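Long-range contacts in FdtA domain-containing protein (Helicobacter canadensis MIT 98-5491, PDB 7N67), which probably interconverts 3- and 4-keto forms of a dTDP-linked hexose as a cupin-fold 3,4-ketoisomerase, on the way to an unusual formylated sugar: residues 53-58 against 130-135; 75-80 against 108-113; 84-89 against 121-126. All coordinates share one frame; numbering follows the deposited sequence. Where two conformers were deposited one is given.

How the contacts relate
Contacts 1 and 2 lie in one antiparallel sheet of the cupin fold, where strands 127-132 and 78-84 are neighbours; their centres are about 10 Å apart. Two polar links join them: Leu-131 O to Val-79 N and Tyr-57 OH to Gln-78 NE2, each at 2.8 Å and probably a hydrogen bond. Contact 3 sits where chain passes between the two sheets, its centre about 18 Å from that of contact 2, with which it shares the packing of Leu-109 and Leu-80 on Ile-89. Contact 1 touches thymidine-5'-diphosphate directly through Arg-55 and Tyr-57, whereas the side chains of Gln-78 in contact 2 and Phe-122 in contact 3 each approach the nucleotide to about 6 Å (nearest atoms).

Contact 1: residues 53-58 against 130-135; sequences IKRIYY and VLASDF. With TYD (thymidine-5'-diphosphate), chain E.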
loop_
_atom_site.group_PDB
_atom_site.type_symbol
_atom_site.label_atom_id
_atom_site.label_comp_id
_atom_site.label_asym_id
_atom_site.label_seq_id
_atom_site.Cartn_x
_atom_site.Cartn_y
_atom_site.Cartn_z
ATOM N N ILE B 53 -22.550 13.114 -6.985
ATOM C CA ILE B 53 -21.862 11.868 -7.414
ATOM C C ILE B 53 -22.932 10.987 -8.062
ATOM O O ILE B 53 -23.967 10.721 -7.421
ATOM C CB ILE B 53 -21.118 11.172 -6.253
ATOM C CG1 ILE B 53 -20.105 12.087 -5.556
ATOM C CG2 ILE B 53 -20.427 9.919 -6.749
ATOM C CD1 ILE B 53 -19.843 11.720 -4.113
ATOM N N LYS B 54 -22.720 10.624 -9.317
ATOM C CA LYS B 54 -23.535 9.643 -10.064
ATOM C C LYS B 54 -22.722 8.366 -10.281
ATOM O O LYS B 54 -23.319 7.294 -10.508
ATOM C CB LYS B 54 -23.938 10.261 -11.401
ATOM C CG LYS B 54 -24.755 11.543 -11.285
ATOM C CD LYS B 54 -26.253 11.325 -11.409
ATOM C CE LYS B 54 -27.054 12.481 -10.851
ATOM N NZ LYS B 54 -28.415 12.051 -10.452
ATOM N N ARG B 55 -21.400 8.479 -10.242
ATOM C CA ARG B 55 -20.473 7.347 -10.493
ATOM C C ARG B 55 -19.174 7.633 -9.765
ATOM O O ARG B 55 -18.847 8.824 -9.597
ATOM C CB ARG B 55 -20.217 7.188 -11.990
ATOM C CG ARG B 55 -18.910 6.508 -12.356
ATOM C CD ARG B 55 -18.794 6.349 -13.867
ATOM N NE ARG B 55 -18.941 7.641 -14.548
ATOM C CZ ARG B 55 -18.061 8.197 -15.387
ATOM N NH1 ARG B 55 -18.338 9.378 -15.919
ATOM N NH2 ARG B 55 -16.937 7.576 -15.715
ATOM N N ILE B 56 -18.526 6.572 -9.295
ATOM C CA ILE B 56 -17.124 6.598 -8.803
ATOM C C ILE B 56 -16.368 5.535 -9.593
ATOM O O ILE B 56 -17.006 4.579 -10.091
ATOM C CB ILE B 56 -17.038 6.429 -7.266
ATOM C CG1 ILE B 56 -17.362 5.021 -6.777
ATOM C CG2 ILE B 56 -17.926 7.442 -6.582
ATOM C CD1 ILE B 56 -16.161 4.186 -6.505
ATOM N N TYR B 57 -15.067 5.737 -9.768
ATOM C CA TYR B 57 -14.158 4.717 -10.338
ATOM C C TYR B 57 -12.797 4.829 -9.625
ATOM O O TYR B 57 -12.405 5.915 -9.085
ATOM C CB TYR B 57 -14.208 4.793 -11.870
ATOM C CG TYR B 57 -13.626 5.996 -12.583
ATOM C CD1 TYR B 57 -12.292 6.039 -12.937
ATOM C CD2 TYR B 57 -14.421 7.042 -13.026
ATOM C CE1 TYR B 57 -11.748 7.097 -13.653
ATOM C CE2 TYR B 57 -13.897 8.119 -13.734
ATOM C CZ TYR B 57 -12.552 8.141 -14.068
ATOM O OH TYR B 57 -11.990 9.175 -14.776
ATOM N N TYR B 58 -12.132 3.685 -9.545
ATOM C CA TYR B 58 -10.788 3.554 -8.955
ATOM C C TYR B 58 -9.881 2.737 -9.879
ATOM O O TYR B 58 -10.337 1.795 -10.576
ATOM C CB TYR B 58 -10.841 2.980 -7.538
ATOM C CG TYR B 58 -11.665 1.740 -7.326
ATOM C CD1 TYR B 58 -11.063 0.510 -7.138
ATOM C CD2 TYR B 58 -13.040 1.809 -7.229
ATOM C CE1 TYR B 58 -11.799 -0.639 -6.901
ATOM C CE2 TYR B 58 -13.796 0.671 -6.990
ATOM C CZ TYR B 58 -13.175 -0.552 -6.818
ATOM O OH TYR B 58 -13.930 -1.655 -6.568
ATOM N N VAL B 130 -11.822 8.346 -8.184
ATOM C CA VAL B 130 -12.425 9.469 -8.966
ATOM C C VAL B 130 -13.924 9.537 -8.662
ATOM O O VAL B 130 -14.644 8.545 -8.911
ATOM C CB VAL B 130 -12.164 9.330 -10.479
ATOM C CG1 VAL B 130 -12.739 10.506 -11.259
ATOM C CG2 VAL B 130 -10.681 9.187 -10.785
ATOM N N LEU B 131 -14.357 10.662 -8.119
ATOM C CA LEU B 131 -15.788 11.007 -7.943
ATOM C C LEU B 131 -16.213 11.760 -9.202
ATOM O O LEU B 131 -15.571 12.796 -9.501
ATOM C CB LEU B 131 -15.919 11.880 -6.691
ATOM C CG LEU B 131 -15.932 11.161 -5.333
ATOM C CD1 LEU B 131 -15.265 9.802 -5.369
ATOM C CD2 LEU B 131 -15.280 12.020 -4.272
ATOM N N ALA B 132 -17.193 11.240 -9.945
ATOM C CA ALA B 132 -17.652 11.815 -11.233
ATOM C C ALA B 132 -19.096 12.326 -11.119
ATOM O O ALA B 132 -19.903 11.662 -10.425
ATOM C CB ALA B 132 -17.506 10.788 -12.335
ATOM N N SER B 133 -19.390 13.404 -11.869
ATOM C CA SER B 133 -20.646 14.203 -11.879
ATOM C C SER B 133 -21.741 13.554 -12.731
ATOM O O SER B 133 -22.854 14.106 -12.738
ATOM C CB SER B 133 -20.379 15.615 -12.376
ATOM O OG SER B 133 -20.129 15.646 -13.791
ATOM N N ASP B 134 -21.463 12.458 -13.442
ATOM C CA ASP B 134 -22.432 11.869 -14.398
ATOM C C ASP B 134 -22.021 10.448 -14.791
ATOM O O ASP B 134 -20.869 10.068 -14.536
ATOM C CB ASP B 134 -22.551 12.751 -15.641
ATOM C CG ASP B 134 -23.906 12.702 -16.331
ATOM O OD1 ASP B 134 -24.758 11.865 -15.956
ATOM O OD2 ASP B 134 -24.094 13.512 -17.236
ATOM N N PHE B 135 -22.956 9.708 -15.394
ATOM C CA PHE B 135 -22.792 8.311 -15.850
ATOM C C PHE B 135 -21.769 8.297 -16.986
ATOM O O PHE B 135 -21.591 9.328 -17.662
ATOM C CB PHE B 135 -24.140 7.728 -16.283
ATOM C CG PHE B 135 -25.211 7.816 -15.227
ATOM C CD1 PHE B 135 -25.443 6.757 -14.360
ATOM C CD2 PHE B 135 -25.988 8.963 -15.087
ATOM C CE1 PHE B 135 -26.420 6.854 -13.382
ATOM C CE2 PHE B 135 -26.971 9.055 -14.108
ATOM C CZ PHE B 135 -27.181 7.999 -13.257
HETATM P PA TYD E . -9.544 4.782 -19.660
HETATM O O1A TYD E . -10.324 5.969 -20.104
HETATM O O2A TYD E . -8.573 4.165 -20.609
HETATM O O3A TYD E . -8.841 5.106 -18.263
HETATM P PB TYD E . -7.942 6.304 -17.710
HETATM O O1B TYD E . -7.453 5.839 -16.339
HETATM O O2B TYD E . -6.829 6.424 -18.728
HETATM O O3B TYD E . -8.791 7.540 -17.626
HETATM O "O5'" TYD E . -10.541 3.633 -19.166
HETATM C "C5'" TYD E . -10.103 2.269 -19.312
HETATM C "C4'" TYD E . -11.291 1.454 -19.748
HETATM O "O4'" TYD E . -12.325 1.563 -18.743
HETATM C "C3'" TYD E . -11.903 1.898 -21.077
HETATM O "O3'" TYD E . -12.189 0.770 -21.891
HETATM C "C2'" TYD E . -13.188 2.594 -20.658
HETATM C "C1'" TYD E . -13.557 1.872 -19.369
HETATM N N1 TYD E . -14.361 2.690 -18.432
HETATM C C2 TYD E . -15.646 2.273 -18.143
HETATM O O2 TYD E . -16.136 1.256 -18.618
HETATM N N3 TYD E . -16.336 3.103 -17.292
HETATM C C4 TYD E . -15.882 4.269 -16.702
HETATM O O4 TYD E . -16.624 4.912 -15.947
HETATM C C5 TYD E . -14.526 4.639 -17.034
HETATM C C5M TYD E . -13.955 5.889 -16.431
HETATM C C6 TYD E . -13.843 3.848 -17.877
#
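Arg-55 and Ala-132 form a hydrogen-bonded antiparallel pair in a sheet of the cupin fold, and because Lys-54 also faces Ala-132 the pairing begins with a classic beta bulge. The backbone evidence is Ala-132 N to Arg-55 O at 2.9 Å and, on the bulge, Lys-54 N to Ala-132 O at 3.2 Å. Tyr-57 and Val-130 form the next hydrogen-bonded pair, bonded in both directions. Between these pairs Ile-56 and Leu-131 turn to the other face, with CG2 of the isoleucine 3.8 Å from CD1 of the leucine.

Polar side-chain bonding centres on Arg-55. NE and NH1 grip one atom side-on, Asp-134 O, which lies 4° from the guanidinium plane; NE meets a lone pair in the carbonyl plane, while NH1 stands above that plane. With NE and NH1 so engaged, NH2 donates to the thymine O4 of the nucleotide at 2.7 Å. Ala-132 CB lies over one face of the group, offset toward the rim, while the hydrogen bonds at its edge hold its orientation.

Apolar packing holds Tyr-57, whose OH is hydrogen-bonded to Gln-78 NE2. Its chi1 of 69° sets the ring back over Val-130, whose CB is 3.8 Å from the ring centroid in a CH-pi contact 9° off the normal. Over the opposite face sits the thymine methyl C5M, 3.5 Å from Tyr-57 CE2.

Contact 2: residues 75-80 against 108-113; sequences ELEQVL and GLFIGK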
loop_
_atom_site.group_PDB
_atom_site.type_symbol
_atom_site.label_atom_id
_atom_site.label_comp_id
_atom_site.label_asym_id
_atom_site.label_seq_id
_atom_site.Cartn_x
_atom_site.Cartn_y
_atom_site.Cartn_z
ATOM N N GLU B 75 -18.580 18.372 -20.488
ATOM C CA GLU B 75 -19.587 18.482 -19.383
ATOM C C GLU B 75 -19.063 17.867 -18.061
ATOM O O GLU B 75 -19.180 18.535 -16.977
ATOM C CB GLU B 75 -20.908 17.864 -19.869
ATOM C CG GLU B 75 -22.058 18.851 -20.038
ATOM C CD GLU B 75 -21.711 20.316 -20.278
ATOM O OE1 GLU B 75 -21.205 20.627 -21.372
ATOM O OE2 GLU B 75 -21.957 21.143 -19.358
ATOM N N LEU B 76 -18.473 16.671 -18.127
ATOM C CA LEU B 76 -18.116 15.858 -16.936
ATOM C C LEU B 76 -17.178 16.647 -16.015
ATOM O O LEU B 76 -16.104 17.062 -16.486
ATOM C CB LEU B 76 -17.464 14.544 -17.380
ATOM C CG LEU B 76 -17.255 13.532 -16.253
ATOM C CD1 LEU B 76 -18.594 13.041 -15.710
ATOM C CD2 LEU B 76 -16.409 12.359 -16.732
ATOM N N GLU B 77 -17.586 16.851 -14.753
ATOM C CA GLU B 77 -16.712 17.389 -13.677
ATOM C C GLU B 77 -16.267 16.184 -12.848
ATOM O O GLU B 77 -17.048 15.224 -12.766
ATOM C CB GLU B 77 -17.434 18.470 -12.873
ATOM C CG GLU B 77 -17.804 19.697 -13.683
ATOM C CD GLU B 77 -18.324 20.878 -12.878
ATOM O OE1 GLU B 77 -18.163 22.015 -13.342
ATOM O OE2 GLU B 77 -18.896 20.674 -11.796
ATOM N N GLN B 78 -15.027 16.175 -12.357
ATOM C CA GLN B 78 -14.464 15.043 -11.570
ATOM C C GLN B 78 -13.767 15.598 -10.326
ATOM O O GLN B 78 -13.348 16.771 -10.361
ATOM C CB GLN B 78 -13.486 14.223 -12.408
ATOM C CG GLN B 78 -14.139 13.407 -13.519
ATOM C CD GLN B 78 -13.127 12.487 -14.156
ATOM O OE1 GLN B 78 -11.928 12.684 -14.025
ATOM N NE2 GLN B 78 -13.586 11.455 -14.839
ATOM N N VAL B 79 -13.658 14.781 -9.270
ATOM C CA VAL B 79 -12.733 15.023 -8.122
ATOM C C VAL B 79 -11.814 13.803 -7.965
ATOM O O VAL B 79 -12.335 12.695 -7.788
ATOM C CB VAL B 79 -13.505 15.331 -6.831
ATOM C CG1 VAL B 79 -12.622 15.211 -5.597
ATOM C CG2 VAL B 79 -14.140 16.701 -6.887
ATOM N N LEU B 80 -10.498 14.032 -8.005
ATOM C CA LEU B 80 -9.441 12.982 -7.960
ATOM C C LEU B 80 -8.870 12.916 -6.549
ATOM O O LEU B 80 -8.626 13.977 -5.964
ATOM C CB LEU B 80 -8.333 13.331 -8.958
ATOM C CG LEU B 80 -8.525 12.802 -10.372
ATOM C CD1 LEU B 80 -9.772 13.384 -11.004
ATOM C CD2 LEU B 80 -7.294 13.091 -11.211
ATOM N N GLY B 108 -7.613 16.460 -2.410
ATOM C CA GLY B 108 -8.342 16.078 -3.624
ATOM C C GLY B 108 -8.108 17.110 -4.708
ATOM O O GLY B 108 -7.600 18.200 -4.376
ATOM N N LEU B 109 -8.443 16.790 -5.957
ATOM C CA LEU B 109 -8.233 17.708 -7.110
ATOM C C LEU B 109 -9.525 17.738 -7.916
ATOM O O LEU B 109 -9.886 16.699 -8.514
ATOM C CB LEU B 109 -7.047 17.255 -7.971
ATOM C CG LEU B 109 -6.871 18.004 -9.288
ATOM C CD1 LEU B 109 -6.537 19.459 -9.024
ATOM C CD2 LEU B 109 -5.790 17.362 -10.156
ATOM N N PHE B 110 -10.217 18.870 -7.860
ATOM C CA PHE B 110 -11.409 19.111 -8.689
ATOM C C PHE B 110 -10.864 19.479 -10.055
ATOM O O PHE B 110 -9.922 20.279 -10.070
ATOM C CB PHE B 110 -12.291 20.220 -8.120
ATOM C CG PHE B 110 -13.355 20.705 -9.070
ATOM C CD1 PHE B 110 -13.164 21.852 -9.820
ATOM C CD2 PHE B 110 -14.535 19.998 -9.229
ATOM C CE1 PHE B 110 -14.153 22.295 -10.688
ATOM C CE2 PHE B 110 -15.519 20.445 -10.094
ATOM C CZ PHE B 110 -15.328 21.592 -10.824
ATOM N N ILE B 111 -11.411 18.857 -11.097
ATOM C CA ILE B 111 -11.111 19.115 -12.528
ATOM C C ILE B 111 -12.435 19.449 -13.218
ATOM O O ILE B 111 -13.270 18.541 -13.369
ATOM C CB ILE B 111 -10.421 17.893 -13.155
ATOM C CG1 ILE B 111 -9.104 17.582 -12.441
ATOM C CG2 ILE B 111 -10.243 18.095 -14.655
ATOM C CD1 ILE B 111 -8.452 16.306 -12.886
ATOM N N GLY B 112 -12.600 20.703 -13.635
ATOM C CA GLY B 112 -13.825 21.193 -14.290
ATOM C C GLY B 112 -13.923 20.793 -15.755
ATOM O O GLY B 112 -13.353 19.759 -16.165
ATOM N N LYS B 113 -14.645 21.614 -16.515
ATOM C CA LYS B 113 -15.096 21.330 -17.899
ATOM C C LYS B 113 -13.997 21.693 -18.894
ATOM O O LYS B 113 -13.160 22.571 -18.581
ATOM C CB LYS B 113 -16.352 22.152 -18.198
ATOM C CG LYS B 113 -17.588 21.743 -17.417
ATOM C CD LYS B 113 -18.841 22.508 -17.789
ATOM C CE LYS B 113 -20.058 21.880 -17.144
ATOM N NZ LYS B 113 -21.263 22.728 -17.275
HETATM O O HOH W 1 -13.672 16.644 -15.489
#
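Phe-110 and Glu-77 meet because a chi1 of 168° turns the ring away from its own backbone N, leaving CZ 3.7 Å from Glu-77 CD. Glu-77, extended beyond CG, meets the ring at its edge, and the carboxylate and ring planes stand 89° apart. Val-79 CG2 also lies near the ring plane, 4.1 Å from Phe-110 CD2.

Behind these side chains the strands pair antiparallel within a sheet of the cupin fold. Gln-78 and Ile-111 form one hydrogen-bonded pair, Leu-80 and Leu-109 another; the nearly straight bond from Ile-111 N to Gln-78 O (2.9 Å, 175°) is consistent with this register. On the face shared by these pairs, Leu-80 CD1 meets Ile-111 CD1 at 3.7 Å, and Ile-89 and Leu-91 of strand 87-92 pack against this apolar side.

At the end of the paired region a water lies within hydrogen-bonding distance of Leu-76 O and Ile-111 O, with too few protons for every acceptor nearby. Farther out, the extended Lys-113 places NZ 2.7 Å from Glu-75 OE2, nearly in line with its C-O bond. The chemistry thus changes from apolar packing to a salt bridge between two exposed residues, whose strength solvent would probably moderate.

Contact 3: residues 84-89 against 121-126; sequences DGSCEI and NFSYGA
Asn-121, Cys-87 and Ser-86 lose the most surface here, each meeting the other segment differently. Asn-121 reaches Glu-88 with its amide: ND2 donates to OE2 at 2.8 Å, and the acceptor lies in the amide plane. The two side chains run side by side, their amide and carboxylate planes 32° apart. Glu-88 OE1 is held by Arg-120 and Ser-99, so the carboxylate is gripped through both oxygens and its rotation is restricted.

Cys-87 approaches the Phe-122 ring obliquely. Its CB is 3.4 Å from CD2 of the phenylalanine, and SG lies 4.3 Å from the ring centroid, 30° off the normal, in a sulfur-aromatic contact. Cys-87 also packs on Met-82 and Met-119, in the interior of the cupin barrel.

The loop between strands 116-120 and 127-132 closes in a type II beta turn from Ser-123 to Ala-126, and Ser-86 fastens its start with two bonds. Ser-123 N donates to Ser-86 O at 2.9 Å. In return Ser-86 N donates to Ser-123 OG, also at 2.9 Å; chi1 of Ser-123, 52°, sets this OG between its own backbone N and carbonyl carbon, where it meets Ser-86 N. A water links Ser-86 OG to Asn-121 O, and the same OG meets Ser-86 OG of the third subunit, but both links are doubtful because Ser-86 was modelled in two conformers. Gly-85 CA lies 3.3 Å from Ser-123 OG.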
loop_
_atom_site.group_PDB
_atom_site.type_symbol
_atom_site.label_atom_id
_atom_site.label_comp_id
_atom_site.label_asym_id
_atom_site.label_seq_id
_atom_site.Cartn_x
_atom_site.Cartn_y
_atom_site.Cartn_z
ATOM N N ASP B 84 -3.697 5.713 -2.341
ATOM C CA ASP B 84 -2.431 4.994 -2.067
ATOM C C ASP B 84 -1.352 5.509 -3.020
ATOM O O ASP B 84 -1.599 5.558 -4.232
ATOM C CB ASP B 84 -2.597 3.481 -2.187
ATOM C CG ASP B 84 -1.573 2.704 -1.384
ATOM O OD1 ASP B 84 -1.344 3.099 -0.266
ATOM O OD2 ASP B 84 -1.028 1.700 -1.890
ATOM N N GLY B 85 -0.194 5.884 -2.485
ATOM C CA GLY B 85 0.965 6.252 -3.315
ATOM C C GLY B 85 0.771 7.607 -3.945
ATOM O O GLY B 85 -0.019 8.425 -3.412
ATOM N N SER B 86 1.475 7.852 -5.039
ATOM C CA SER B 86 1.559 9.185 -5.665
ATOM C C SER B 86 1.308 9.041 -7.150
ATOM O O SER B 86 1.627 7.967 -7.739
ATOM C CB SER B 86 2.915 9.826 -5.438
ATOM O OG SER B 86 3.951 9.111 -6.116
ATOM N N CYS B 87 0.851 10.123 -7.752
ATOM C CA CYS B 87 1.041 10.313 -9.198
ATOM C C CYS B 87 1.090 11.803 -9.522
ATOM O O CYS B 87 0.860 12.625 -8.621
ATOM C CB CYS B 87 -0.011 9.541 -9.977
ATOM S SG CYS B 87 -1.448 10.530 -10.423
ATOM N N GLU B 88 1.480 12.111 -10.754
ATOM C CA GLU B 88 1.539 13.490 -11.276
ATOM C C GLU B 88 0.348 13.701 -12.211
ATOM O O GLU B 88 0.357 13.126 -13.315
ATOM C CB GLU B 88 2.877 13.727 -11.973
ATOM C CG GLU B 88 3.073 15.181 -12.326
ATOM C CD GLU B 88 4.314 15.451 -13.148
ATOM O OE1 GLU B 88 4.366 16.516 -13.803
ATOM O OE2 GLU B 88 5.214 14.586 -13.139
ATOM N N ILE B 89 -0.624 14.506 -11.783
ATOM C CA ILE B 89 -1.747 14.959 -12.660
ATOM C C ILE B 89 -1.230 16.097 -13.532
ATOM O O ILE B 89 -0.708 17.055 -12.961
ATOM C CB ILE B 89 -2.995 15.400 -11.873
ATOM C CG1 ILE B 89 -3.371 14.428 -10.750
ATOM C CG2 ILE B 89 -4.149 15.617 -12.840
ATOM C CD1 ILE B 89 -3.527 13.006 -11.200
ATOM N N ASN B 121 3.785 9.064 -13.756
ATOM C CA ASN B 121 4.722 8.863 -12.617
ATOM C C ASN B 121 3.950 8.277 -11.429
ATOM O O ASN B 121 4.203 8.675 -10.287
ATOM C CB ASN B 121 5.457 10.169 -12.299
ATOM C CG ASN B 121 6.209 10.675 -13.513
ATOM O OD1 ASN B 121 6.827 9.882 -14.220
ATOM N ND2 ASN B 121 6.156 11.976 -13.775
ATOM N N PHE B 122 3.005 7.386 -11.715
ATOM C CA PHE B 122 2.310 6.569 -10.703
ATOM C C PHE B 122 3.390 5.828 -9.934
ATOM O O PHE B 122 4.213 5.200 -10.587
ATOM C CB PHE B 122 1.370 5.546 -11.337
ATOM C CG PHE B 122 -0.006 6.056 -11.667
ATOM C CD1 PHE B 122 -0.417 6.187 -12.987
ATOM C CD2 PHE B 122 -0.901 6.376 -10.653
ATOM C CE1 PHE B 122 -1.691 6.640 -13.283
ATOM C CE2 PHE B 122 -2.169 6.837 -10.953
ATOM C CZ PHE B 122 -2.562 6.968 -12.263
ATOM N N SER B 123 3.369 5.864 -8.607
ATOM C CA SER B 123 4.166 4.909 -7.807
ATOM C C SER B 123 3.593 3.512 -8.054
ATOM O O SER B 123 2.408 3.388 -8.372
ATOM C CB SER B 123 4.214 5.266 -6.348
ATOM O OG SER B 123 2.922 5.460 -5.826
ATOM N N TYR B 124 4.419 2.492 -7.918
ATOM C CA TYR B 124 4.053 1.110 -8.285
ATOM C C TYR B 124 2.921 0.639 -7.362
ATOM O O TYR B 124 3.060 0.681 -6.109
ATOM C CB TYR B 124 5.291 0.222 -8.264
ATOM C CG TYR B 124 5.046 -1.133 -8.852
ATOM C CD1 TYR B 124 5.338 -1.392 -10.187
ATOM C CD2 TYR B 124 4.460 -2.129 -8.090
ATOM C CE1 TYR B 124 5.086 -2.633 -10.748
ATOM C CE2 TYR B 124 4.197 -3.373 -8.634
ATOM C CZ TYR B 124 4.526 -3.622 -9.957
ATOM O OH TYR B 124 4.275 -4.844 -10.488
ATOM N N GLY B 125 1.798 0.261 -7.983
ATOM C CA GLY B 125 0.583 -0.200 -7.295
ATOM C C GLY B 125 -0.227 0.942 -6.698
ATOM O O GLY B 125 -1.149 0.628 -5.940
ATOM N N ALA B 126 0.078 2.204 -7.043
ATOM C CA ALA B 126 -0.661 3.410 -6.603
ATOM C C ALA B 126 -2.126 3.302 -7.048
ATOM O O ALA B 126 -2.392 2.766 -8.148
ATOM C CB ALA B 126 -0.039 4.662 -7.157
HETATM O O HOH W 2 4.196 10.689 -8.387
#